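Local coordinates for protein HhaI Restriction Endonuclease (Haemophilus parahaemolyticus, PDB 6UKF) that recognises and probably cleaves the DNA sequence GCGC as a type II restriction endonuclease, here bound to its cognate DNA with calcium present, at residues Y13-F22 with R249-S257; E110-K118 with I141-C152. All coordinates share one frame; numbering follows the deposited sequence.

Interaction 1: residues Y13-F22 with R249-S257; sequences YLNKTYGNKF and RKAFEAAIS. With EDO (1,2-ethanediol), chain J; EDO (1,2-ethanediol), chain L.
Tyr18, the last residue of helix 13-18, takes part in both the polar and the apolar side of the contact with 249-257. On the polar side, in the conformer described, Arg249 NH1 donates to two phenol oxygens, Tyr18 OH at 2.9 Å and Tyr13 OH at 3.0 Å. Both lie in the guanidinium plane and both bonds are nearly straight, which holds the flat group in that orientation; the arginine chain bends at chi2 and chi3 to bring it there. A long, flexible arginine with several N-H groups suits this bridging of two tyrosines. The hydroxyl of Tyr18 in turn points to Glu253 OE2, though the position of that carboxylate oxygen is less certain.

On the apolar side, the edge of Phe252 meets the face of Tyr18 in a T-shaped stack, centroids 5.3 Å apart and planes at 71°. Ile256 CD1 lies 3.6 Å from Tyr18 CD1, and Phe252 CZ comes within 3.9 Å of Leu14 CD2 and 3.8 Å of Phe22 CE1. Leu14 and Phe252 both rest on Ile138 of strand 136-140, so the two helices, 76° apart in direction, share the mixed sheet as their floor; Phe22 belongs to its edge strand 22-23.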
loop_
_atom_site.group_PDB
_atom_site.type_symbol
_atom_site.label_atom_id
_atom_site.label_comp_id
_atom_site.label_asym_id
_atom_site.label_seq_id
_atom_site.Cartn_x
_atom_site.Cartn_y
_atom_site.Cartn_z
ATOM N N TYR A 13 14.449 -15.611 -2.500
ATOM C CA TYR A 13 15.689 -15.315 -3.206
ATOM C C TYR A 13 16.735 -14.742 -2.261
ATOM O O TYR A 13 17.903 -15.147 -2.285
ATOM C CB TYR A 13 15.419 -14.333 -4.345
ATOM C CG TYR A 13 16.683 -13.800 -4.974
ATOM C CD1 TYR A 13 17.406 -14.567 -5.875
ATOM C CD2 TYR A 13 17.163 -12.535 -4.659
ATOM C CE1 TYR A 13 18.568 -14.091 -6.449
ATOM C CE2 TYR A 13 18.323 -12.049 -5.227
ATOM C CZ TYR A 13 19.023 -12.830 -6.124
ATOM O OH TYR A 13 20.182 -12.353 -6.696
ATOM N N LEU A 14 16.338 -13.780 -1.428
ATOM C CA LEU A 14 17.293 -13.156 -0.518
ATOM C C LEU A 14 17.904 -14.183 0.424
ATOM O O LEU A 14 19.123 -14.212 0.623
ATOM C CB LEU A 14 16.610 -12.041 0.272
ATOM C CG LEU A 14 16.293 -10.785 -0.537
ATOM C CD1 LEU A 14 15.335 -9.892 0.233
ATOM C CD2 LEU A 14 17.570 -10.039 -0.882
ATOM N N ASN A 15 17.069 -15.036 1.013
ATOM C CA ASN A 15 17.574 -16.002 1.981
ATOM C C ASN A 15 18.487 -17.032 1.327
ATOM O O ASN A 15 19.508 -17.416 1.908
ATOM C CB ASN A 15 16.403 -16.665 2.707
ATOM C CG ASN A 15 15.824 -15.781 3.798
ATOM O OD1 ASN A 15 16.560 -15.187 4.587
ATOM N ND2 ASN A 15 14.502 -15.683 3.843
ATOM N N LYS A 16 18.154 -17.490 0.119
ATOM C CA LYS A 16 18.995 -18.496 -0.522
ATOM C C LYS A 16 20.287 -17.894 -1.066
ATOM O O LYS A 16 21.299 -18.594 -1.165
ATOM C CB LYS A 16 18.231 -19.204 -1.643
ATOM C CG LYS A 16 18.158 -18.421 -2.939
ATOM N N THR A 17 20.274 -16.610 -1.418
ATOM C CA THR A 17 21.444 -15.976 -2.014
ATOM C C THR A 17 22.402 -15.429 -0.966
ATOM O O THR A 17 23.623 -15.541 -1.122
ATOM C CB THR A 17 21.001 -14.829 -2.930
ATOM O OG1 THR A 17 20.113 -15.329 -3.937
ATOM C CG2 THR A 17 22.202 -14.171 -3.594
ATOM N N TYR A 18 21.870 -14.834 0.101
ATOM C CA TYR A 18 22.677 -14.101 1.062
ATOM C C TYR A 18 22.620 -14.675 2.465
ATOM O O TYR A 18 23.235 -14.106 3.374
ATOM C CB TYR A 18 22.255 -12.627 1.080
ATOM C CG TYR A 18 22.613 -11.924 -0.204
ATOM C CD1 TYR A 18 23.942 -11.743 -0.562
ATOM C CD2 TYR A 18 21.632 -11.457 -1.067
ATOM C CE1 TYR A 18 24.288 -11.113 -1.735
ATOM C CE2 TYR A 18 21.971 -10.817 -2.247
ATOM C CZ TYR A 18 23.303 -10.651 -2.572
ATOM O OH TYR A 18 23.659 -10.020 -3.738
ATOM N N GLY A 19 21.929 -15.787 2.664
ATOM C CA GLY A 19 21.821 -16.388 3.972
ATOM C C GLY A 19 20.488 -16.084 4.630
ATOM O O GLY A 19 19.786 -15.130 4.285
ATOM N N ASN A 20 20.148 -16.913 5.615
ATOM C CA ASN A 20 18.826 -16.891 6.239
ATOM C C ASN A 20 18.766 -15.767 7.273
ATOM O O ASN A 20 18.775 -15.980 8.487
ATOM C CB ASN A 20 18.516 -18.254 6.839
ATOM C CG ASN A 20 18.409 -19.338 5.784
ATOM O OD1 ASN A 20 19.146 -20.324 5.811
ATOM N ND2 ASN A 20 17.489 -19.157 4.845
ATOM N N LYS A 21 18.690 -14.539 6.752
ATOM C CA LYS A 21 18.693 -13.333 7.569
ATOM C C LYS A 21 17.540 -12.397 7.235
ATOM O O LYS A 21 17.511 -11.269 7.741
ATOM C CB LYS A 21 20.019 -12.576 7.417
ATOM C CG LYS A 21 21.258 -13.409 7.696
ATOM C CD LYS A 21 21.352 -13.778 9.163
ATOM C CE LYS A 21 21.676 -12.565 10.021
ATOM N NZ LYS A 21 21.806 -12.907 11.466
ATOM N N PHE A 22 16.592 -12.824 6.410
ATOM C CA PHE A 22 15.553 -11.940 5.892
ATOM C C PHE A 22 14.196 -12.449 6.351
ATOM O O PHE A 22 13.719 -13.486 5.880
ATOM C CB PHE A 22 15.673 -11.833 4.376
ATOM C CG PHE A 22 17.031 -11.375 3.939
ATOM C CD1 PHE A 22 17.321 -10.025 3.844
ATOM C CD2 PHE A 22 18.037 -12.292 3.690
ATOM C CE1 PHE A 22 18.580 -9.597 3.470
ATOM C CE2 PHE A 22 19.298 -11.870 3.319
ATOM C CZ PHE A 22 19.570 -10.519 3.208
ATOM N N ARG A 249 24.222 -3.286 -6.194
ATOM C CA ARG A 249 24.301 -4.617 -5.608
ATOM C C ARG A 249 25.447 -4.691 -4.606
ATOM O O ARG A 249 25.311 -5.303 -3.541
ATOM C CB ARG A 249 24.442 -5.677 -6.702
ATOM C CG ARG A 249 24.359 -7.118 -6.190
ATOM C CD ARG A 249 23.016 -7.439 -5.526
ATOM N NE ARG A 249 21.953 -7.757 -6.479
ATOM C CZ ARG A 249 21.373 -8.952 -6.608
ATOM N NH1 ARG A 249 21.735 -9.977 -5.845
ATOM N NH2 ARG A 249 20.415 -9.120 -7.505
ATOM N N LYS A 250 26.577 -4.053 -4.917
ATOM C CA LYS A 250 27.682 -4.029 -3.966
ATOM C C LYS A 250 27.322 -3.236 -2.718
ATOM O O LYS A 250 27.722 -3.605 -1.610
ATOM C CB LYS A 250 28.935 -3.485 -4.639
ATOM C CG LYS A 250 29.548 -4.514 -5.554
ATOM C CD LYS A 250 30.854 -4.062 -6.156
ATOM C CE LYS A 250 31.626 -5.255 -6.684
ATOM N NZ LYS A 250 32.917 -4.830 -7.273
ATOM N N ALA A 251 26.551 -2.157 -2.869
ATOM C CA ALA A 251 26.100 -1.415 -1.697
ATOM C C ALA A 251 25.260 -2.299 -0.785
ATOM O O ALA A 251 25.391 -2.242 0.442
ATOM C CB ALA A 251 25.299 -0.187 -2.125
ATOM N N PHE A 252 24.382 -3.117 -1.368
ATOM C CA PHE A 252 23.585 -4.036 -0.565
ATOM C C PHE A 252 24.470 -5.061 0.129
ATOM O O PHE A 252 24.291 -5.352 1.317
ATOM C CB PHE A 252 22.565 -4.745 -1.452
ATOM C CG PHE A 252 21.687 -5.710 -0.712
ATOM C CD1 PHE A 252 20.731 -5.247 0.178
ATOM C CD2 PHE A 252 21.813 -7.076 -0.900
ATOM C CE1 PHE A 252 19.918 -6.126 0.862
ATOM C CE2 PHE A 252 21.002 -7.962 -0.211
ATOM C CZ PHE A 252 20.052 -7.485 0.666
ATOM N N GLU A 253 25.427 -5.623 -0.606
ATOM C CA GLU A 253 26.326 -6.610 -0.029
ATOM C C GLU A 253 27.173 -6.011 1.081
ATOM O O GLU A 253 27.521 -6.712 2.038
ATOM C CB GLU A 253 27.171 -7.226 -1.140
ATOM C CG GLU A 253 26.318 -8.116 -2.028
ATOM C CD GLU A 253 27.042 -8.665 -3.232
ATOM O OE1 GLU A 253 28.246 -8.379 -3.398
ATOM O OE2 GLU A 253 26.392 -9.389 -4.015
ATOM N N ALA A 254 27.500 -4.723 0.988
ATOM C CA ALA A 254 28.180 -4.062 2.094
ATOM C C ALA A 254 27.245 -3.912 3.287
ATOM O O ALA A 254 27.617 -4.226 4.423
ATOM C CB ALA A 254 28.701 -2.696 1.649
ATOM N N ALA A 255 26.015 -3.452 3.041
ATOM C CA ALA A 255 25.086 -3.180 4.133
ATOM C C ALA A 255 24.836 -4.421 4.982
ATOM O O ALA A 255 24.777 -4.335 6.215
ATOM C CB ALA A 255 23.767 -2.649 3.570
ATOM N N ILE A 256 24.669 -5.583 4.345
ATOM C CA ILE A 256 24.376 -6.803 5.095
ATOM C C ILE A 256 25.613 -7.402 5.740
ATOM O O ILE A 256 25.495 -8.383 6.488
ATOM C CB ILE A 256 23.663 -7.865 4.234
ATOM C CG1 ILE A 256 24.569 -8.343 3.098
ATOM C CG2 ILE A 256 22.357 -7.309 3.695
ATOM C CD1 ILE A 256 23.963 -9.442 2.251
ATOM N N SER A 257 26.793 -6.839 5.481
ATOM C CA SER A 257 28.043 -7.349 6.018
ATOM C C SER A 257 28.619 -6.492 7.136
ATOM O O SER A 257 29.579 -6.919 7.785
ATOM C CB SER A 257 29.081 -7.462 4.892
ATOM O OG SER A 257 28.631 -8.348 3.881
HETATM C C1 EDO J . 29.670 -9.404 -6.336
HETATM O O1 EDO J . 29.375 -8.018 -6.124
HETATM C C2 EDO J . 28.595 -10.258 -5.676
HETATM O O2 EDO J . 28.827 -11.638 -5.978
HETATM C C1 EDO L . 24.218 -11.524 5.443
HETATM O O1 EDO L . 24.480 -11.092 6.783
HETATM C C2 EDO L . 25.227 -12.594 5.034
HETATM O O2 EDO L . 26.558 -12.115 5.253
#

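Interaction 2: residues E110-K118 with I141-C152; sequences ESVFVNWIK and IEHFEHYFNVSC. With CA (calcium ion), chain R; EDO (1,2-ethanediol), chain F; PO4 (phosphate ion), chain Q.
Helix 110-118 runs across strand 148-152 at 99°, the axes 7.8 Å apart at their closest; Glu110, Val114 and Lys118, one turn apart, have their CA atoms nearest those of Val150, Glu145 and Ile141, the last two in the turns preceding the strand. Val150 is the central apolar residue of the strand: its CG1 lies 3.7 Å from Phe113 CB and also meets Ile117 CD1 tip to tip, while its CG2 touches Val114 CG2. Branched side chains suit this narrow space. Two rings each have an aliphatic carbon over their centre, in CH-pi contacts: Cys152 CB stands 3.4 Å from the Phe113 centroid, and Ile117 CG2 3.9 Å from that of Phe144. Cys152 SG makes an oblique sulfur-aromatic contact with Phe113.

Polar groups hold the two ends of the helix segment. At its start Glu110, extended with CG anti to N (chi1 -171°), brings OE2 within 2.8 Å of Val150 N, which meets it on the anti side of the carboxylate. At its end Lys118, straight beyond CG, runs over Ile141 to place NZ 2.8 Å from Glu145 OE1 in a salt bridge and 3.0 Å from Glu142 O, approaching both oxygens from above their planes.

Val150 and Cys152 point to the helix, whereas the side chain of Ser151 leaves the strand on the other side, where OG binds the calcium ion at 2.8 Å. The arrangement is a helix packed across an antiparallel sheet, with calcium bound through Ser151 and Thr153.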
loop_
_atom_site.group_PDB
_atom_site.type_symbol
_atom_site.label_atom_id
_atom_site.label_comp_id
_atom_site.label_asym_id
_atom_site.label_seq_id
_atom_site.Cartn_x
_atom_site.Cartn_y
_atom_site.Cartn_z
ATOM N N GLU A 110 9.124 15.368 -11.396
ATOM C CA GLU A 110 9.207 14.009 -10.879
ATOM C C GLU A 110 10.119 13.933 -9.664
ATOM O O GLU A 110 9.881 13.130 -8.756
ATOM C CB GLU A 110 9.707 13.088 -11.988
ATOM C CG GLU A 110 9.650 11.617 -11.659
ATOM C CD GLU A 110 10.153 10.756 -12.797
ATOM O OE1 GLU A 110 10.710 11.315 -13.764
ATOM O OE2 GLU A 110 9.984 9.521 -12.728
ATOM N N SER A 111 11.156 14.774 -9.622
ATOM C CA SER A 111 12.095 14.754 -8.506
ATOM C C SER A 111 11.421 15.090 -7.181
ATOM O O SER A 111 11.859 14.609 -6.130
ATOM C CB SER A 111 13.235 15.734 -8.774
ATOM O OG SER A 111 12.733 17.038 -9.001
ATOM N N VAL A 112 10.375 15.921 -7.195
ATOM C CA VAL A 112 9.639 16.188 -5.960
ATOM C C VAL A 112 9.077 14.893 -5.396
ATOM O O VAL A 112 9.154 14.630 -4.188
ATOM C CB VAL A 112 8.519 17.215 -6.210
ATOM C CG1 VAL A 112 7.649 17.367 -4.964
ATOM C CG2 VAL A 112 9.096 18.551 -6.631
ATOM N N PHE A 113 8.493 14.071 -6.266
ATOM C CA PHE A 113 7.874 12.828 -5.829
ATOM C C PHE A 113 8.926 11.812 -5.420
ATOM O O PHE A 113 8.763 11.112 -4.416
ATOM C CB PHE A 113 7.007 12.278 -6.958
ATOM C CG PHE A 113 6.039 13.282 -7.521
ATOM C CD1 PHE A 113 5.376 14.178 -6.697
ATOM C CD2 PHE A 113 5.802 13.335 -8.879
ATOM C CE1 PHE A 113 4.487 15.097 -7.221
ATOM C CE2 PHE A 113 4.916 14.251 -9.408
ATOM C CZ PHE A 113 4.259 15.132 -8.579
ATOM N N VAL A 114 10.013 11.716 -6.187
ATOM C CA VAL A 114 11.113 10.840 -5.798
ATOM C C VAL A 114 11.647 11.246 -4.433
ATOM O O VAL A 114 11.938 10.395 -3.584
ATOM C CB VAL A 114 12.219 10.857 -6.869
ATOM C CG1 VAL A 114 13.468 10.150 -6.350
ATOM C CG2 VAL A 114 11.720 10.212 -8.147
ATOM N N ASN A 115 11.793 12.551 -4.201
ATOM C CA ASN A 115 12.322 13.008 -2.922
ATOM C C ASN A 115 11.347 12.731 -1.785
ATOM O O ASN A 115 11.770 12.392 -0.676
ATOM C CB ASN A 115 12.701 14.485 -2.997
ATOM C CG ASN A 115 13.998 14.707 -3.745
ATOM O OD1 ASN A 115 14.874 13.843 -3.751
ATOM N ND2 ASN A 115 14.131 15.867 -4.375
ATOM N N TRP A 116 10.041 12.855 -2.032
ATOM C CA TRP A 116 9.082 12.446 -1.010
ATOM C C TRP A 116 9.267 10.972 -0.674
ATOM O O TRP A 116 9.319 10.587 0.500
ATOM C CB TRP A 116 7.640 12.704 -1.462
ATOM C CG TRP A 116 6.665 12.402 -0.365
ATOM C CD1 TRP A 116 6.154 13.284 0.542
ATOM C CD2 TRP A 116 6.116 11.119 -0.030
ATOM N NE1 TRP A 116 5.317 12.633 1.415
ATOM C CE2 TRP A 116 5.276 11.303 1.085
ATOM C CE3 TRP A 116 6.250 9.834 -0.568
ATOM C CZ2 TRP A 116 4.570 10.252 1.668
ATOM C CZ3 TRP A 116 5.547 8.793 0.014
ATOM C CH2 TRP A 116 4.720 9.008 1.119
ATOM N N ILE A 117 9.369 10.133 -1.706
ATOM C CA ILE A 117 9.540 8.696 -1.507
ATOM C C ILE A 117 10.802 8.416 -0.700
ATOM O O ILE A 117 10.796 7.615 0.243
ATOM C CB ILE A 117 9.544 7.981 -2.874
ATOM C CG1 ILE A 117 8.122 7.959 -3.453
ATOM C CG2 ILE A 117 10.117 6.572 -2.772
ATOM C CD1 ILE A 117 8.042 7.488 -4.890
ATOM N N LYS A 118 11.904 9.078 -1.051
ATOM C CA LYS A 118 13.149 8.860 -0.321
ATOM C C LYS A 118 12.997 9.246 1.145
ATOM O O LYS A 118 13.396 8.496 2.041
ATOM C CB LYS A 118 14.285 9.644 -0.976
ATOM C CG LYS A 118 14.720 9.064 -2.305
ATOM C CD LYS A 118 15.792 9.902 -2.968
ATOM C CE LYS A 118 16.282 9.247 -4.248
ATOM N NZ LYS A 118 17.284 10.092 -4.954
ATOM N N ILE A 141 17.741 3.088 -1.338
ATOM C CA ILE A 141 16.717 4.122 -1.495
ATOM C C ILE A 141 17.280 5.391 -2.123
ATOM O O ILE A 141 16.586 6.073 -2.885
ATOM C CB ILE A 141 16.021 4.377 -0.135
ATOM C CG1 ILE A 141 14.911 5.428 -0.247
ATOM C CG2 ILE A 141 17.026 4.801 0.936
ATOM C CD1 ILE A 141 13.825 5.090 -1.235
ATOM N N GLU A 142 18.542 5.722 -1.839
ATOM C CA GLU A 142 19.109 6.959 -2.367
ATOM C C GLU A 142 19.214 6.971 -3.889
ATOM O O GLU A 142 19.409 8.048 -4.462
ATOM C CB GLU A 142 20.481 7.235 -1.746
ATOM C CG GLU A 142 21.498 6.129 -1.944
ATOM C CD GLU A 142 21.589 5.184 -0.759
ATOM O OE1 GLU A 142 22.669 4.591 -0.566
ATOM O OE2 GLU A 142 20.588 5.008 -0.026
ATOM N N HIS A 143 19.087 5.822 -4.558
ATOM C CA HIS A 143 19.187 5.753 -6.012
ATOM C C HIS A 143 17.861 5.412 -6.683
ATOM O O HIS A 143 17.848 4.988 -7.842
ATOM C CB HIS A 143 20.275 4.768 -6.429
ATOM C CG HIS A 143 21.655 5.261 -6.144
ATOM N ND1 HIS A 143 22.781 4.556 -6.497
ATOM C CD2 HIS A 143 22.093 6.395 -5.549
ATOM C CE1 HIS A 143 23.855 5.223 -6.121
ATOM N NE2 HIS A 143 23.466 6.345 -5.544
ATOM N N PHE A 144 16.749 5.644 -5.985
ATOM C CA PHE A 144 15.429 5.238 -6.460
ATOM C C PHE A 144 15.153 5.685 -7.890
ATOM O O PHE A 144 14.588 4.923 -8.683
ATOM C CB PHE A 144 14.378 5.824 -5.513
ATOM C CG PHE A 144 13.015 5.230 -5.670
ATOM C CD1 PHE A 144 12.649 4.119 -4.937
ATOM C CD2 PHE A 144 12.094 5.788 -6.537
ATOM C CE1 PHE A 144 11.394 3.566 -5.069
ATOM C CE2 PHE A 144 10.839 5.237 -6.675
ATOM C CZ PHE A 144 10.490 4.125 -5.940
ATOM N N GLU A 145 15.520 6.921 -8.234
ATOM C CA GLU A 145 15.124 7.476 -9.524
ATOM C C GLU A 145 15.774 6.756 -10.699
ATOM O O GLU A 145 15.299 6.893 -11.832
ATOM C CB GLU A 145 15.431 8.977 -9.584
ATOM C CG GLU A 145 16.905 9.353 -9.759
ATOM C CD GLU A 145 17.714 9.263 -8.474
ATOM O OE1 GLU A 145 17.201 8.826 -7.493
ATOM O OE2 GLU A 145 18.977 9.683 -8.503
ATOM N N HIS A 146 16.852 6.011 -10.463
ATOM C CA HIS A 146 17.499 5.269 -11.535
ATOM C C HIS A 146 16.751 3.998 -11.904
ATOM O O HIS A 146 17.099 3.361 -12.905
ATOM C CB HIS A 146 18.935 4.931 -11.135
ATOM C CG HIS A 146 19.792 6.139 -10.923
ATOM N ND1 HIS A 146 20.141 6.990 -11.949
ATOM C CD2 HIS A 146 20.360 6.644 -9.804
ATOM C CE1 HIS A 146 20.892 7.966 -11.471
ATOM N NE2 HIS A 146 21.041 7.779 -10.172
ATOM N N TYR A 147 15.734 3.627 -11.137
ATOM C CA TYR A 147 15.031 2.366 -11.315
ATOM C C TYR A 147 13.562 2.528 -11.652
ATOM O O TYR A 147 13.029 1.727 -12.422
ATOM C CB TYR A 147 15.167 1.526 -10.042
ATOM C CG TYR A 147 16.597 1.132 -9.787
ATOM C CD1 TYR A 147 17.442 1.955 -9.057
ATOM C CD2 TYR A 147 17.115 -0.043 -10.310
ATOM C CE1 TYR A 147 18.759 1.607 -8.837
ATOM C CE2 TYR A 147 18.429 -0.400 -10.093
ATOM C CZ TYR A 147 19.247 0.429 -9.361
ATOM O OH TYR A 147 20.556 0.067 -9.143
ATOM N N PHE A 148 12.887 3.531 -11.094
ATOM C CA PHE A 148 11.449 3.675 -11.255
ATOM C C PHE A 148 11.097 5.052 -11.789
ATOM O O PHE A 148 11.649 6.064 -11.347
ATOM C CB PHE A 148 10.715 3.486 -9.919
ATOM C CG PHE A 148 10.545 2.051 -9.516
ATOM C CD1 PHE A 148 9.539 1.280 -10.070
ATOM C CD2 PHE A 148 11.383 1.474 -8.579
ATOM C CE1 PHE A 148 9.375 -0.040 -9.702
ATOM C CE2 PHE A 148 11.223 0.152 -8.206
ATOM C CZ PHE A 148 10.217 -0.606 -8.771
ATOM N N ASN A 149 10.177 5.073 -12.748
ATOM C CA ASN A 149 9.432 6.278 -13.069
ATOM C C ASN A 149 8.339 6.465 -12.024
ATOM O O ASN A 149 7.775 5.493 -11.516
ATOM C CB ASN A 149 8.786 6.148 -14.447
ATOM C CG ASN A 149 9.809 5.996 -15.561
ATOM O OD1 ASN A 149 9.738 5.068 -16.369
ATOM N ND2 ASN A 149 10.770 6.906 -15.604
ATOM N N VAL A 150 8.046 7.722 -11.698
ATOM C CA VAL A 150 7.109 8.048 -10.631
ATOM C C VAL A 150 6.089 9.057 -11.132
ATOM O O VAL A 150 6.433 9.998 -11.857
ATOM C CB VAL A 150 7.834 8.602 -9.386
ATOM C CG1 VAL A 150 6.843 8.815 -8.242
ATOM C CG2 VAL A 150 8.959 7.673 -8.967
ATOM N N SER A 151 4.833 8.860 -10.742
ATOM C CA SER A 151 3.781 9.845 -10.928
ATOM C C SER A 151 2.992 9.965 -9.630
ATOM O O SER A 151 3.120 9.145 -8.715
ATOM C CB SER A 151 2.853 9.489 -12.096
ATOM O OG SER A 151 2.099 8.326 -11.815
ATOM N N CYS A 152 2.165 11.001 -9.561
ATOM C CA CYS A 152 1.474 11.353 -8.330
ATOM C C CYS A 152 0.072 11.826 -8.672
ATOM O O CYS A 152 -0.100 12.653 -9.569
ATOM C CB CYS A 152 2.251 12.457 -7.606
ATOM S SG CYS A 152 1.487 13.071 -6.111
HETATM CA CA CA R . -0.600 8.554 -11.005
HETATM C C1 EDO F . 3.882 5.359 -13.026
HETATM O O1 EDO F . 2.688 6.135 -13.159
HETATM C C2 EDO F . 5.099 6.242 -13.276
HETATM O O2 EDO F . 5.034 6.812 -14.587
HETATM P P PO4 Q . 18.534 7.580 -15.040
HETATM O O1 PO4 Q . 17.566 6.878 -15.960
HETATM O O2 PO4 Q . 19.255 8.661 -15.805
HETATM O O3 PO4 Q . 17.785 8.195 -13.884
HETATM O O4 PO4 Q . 19.540 6.589 -14.509
#

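Both contacts are partly buried, but they join different elements. Interaction 1 brings together helices from the two ends of the chain, its centre 24 Å from that of the chain; an arginine shared by tyrosines sits beside ring packing over the mixed sheet. Interaction 2, centred 16 Å from the chain centre, packs a helix on a strand of the antiparallel sheet, buries nearly twice the area, and sets its aliphatic and CH-pi contacts between two polar ends, one a salt bridge. The two do not touch; helix 242-255 connects them, since its Asp248 accepts from Tyr147 of interaction 2 and Arg249 follows in interaction 1. Interaction 2 holds one of the two calcium ligands, Ser151, and lies closer to the DNA.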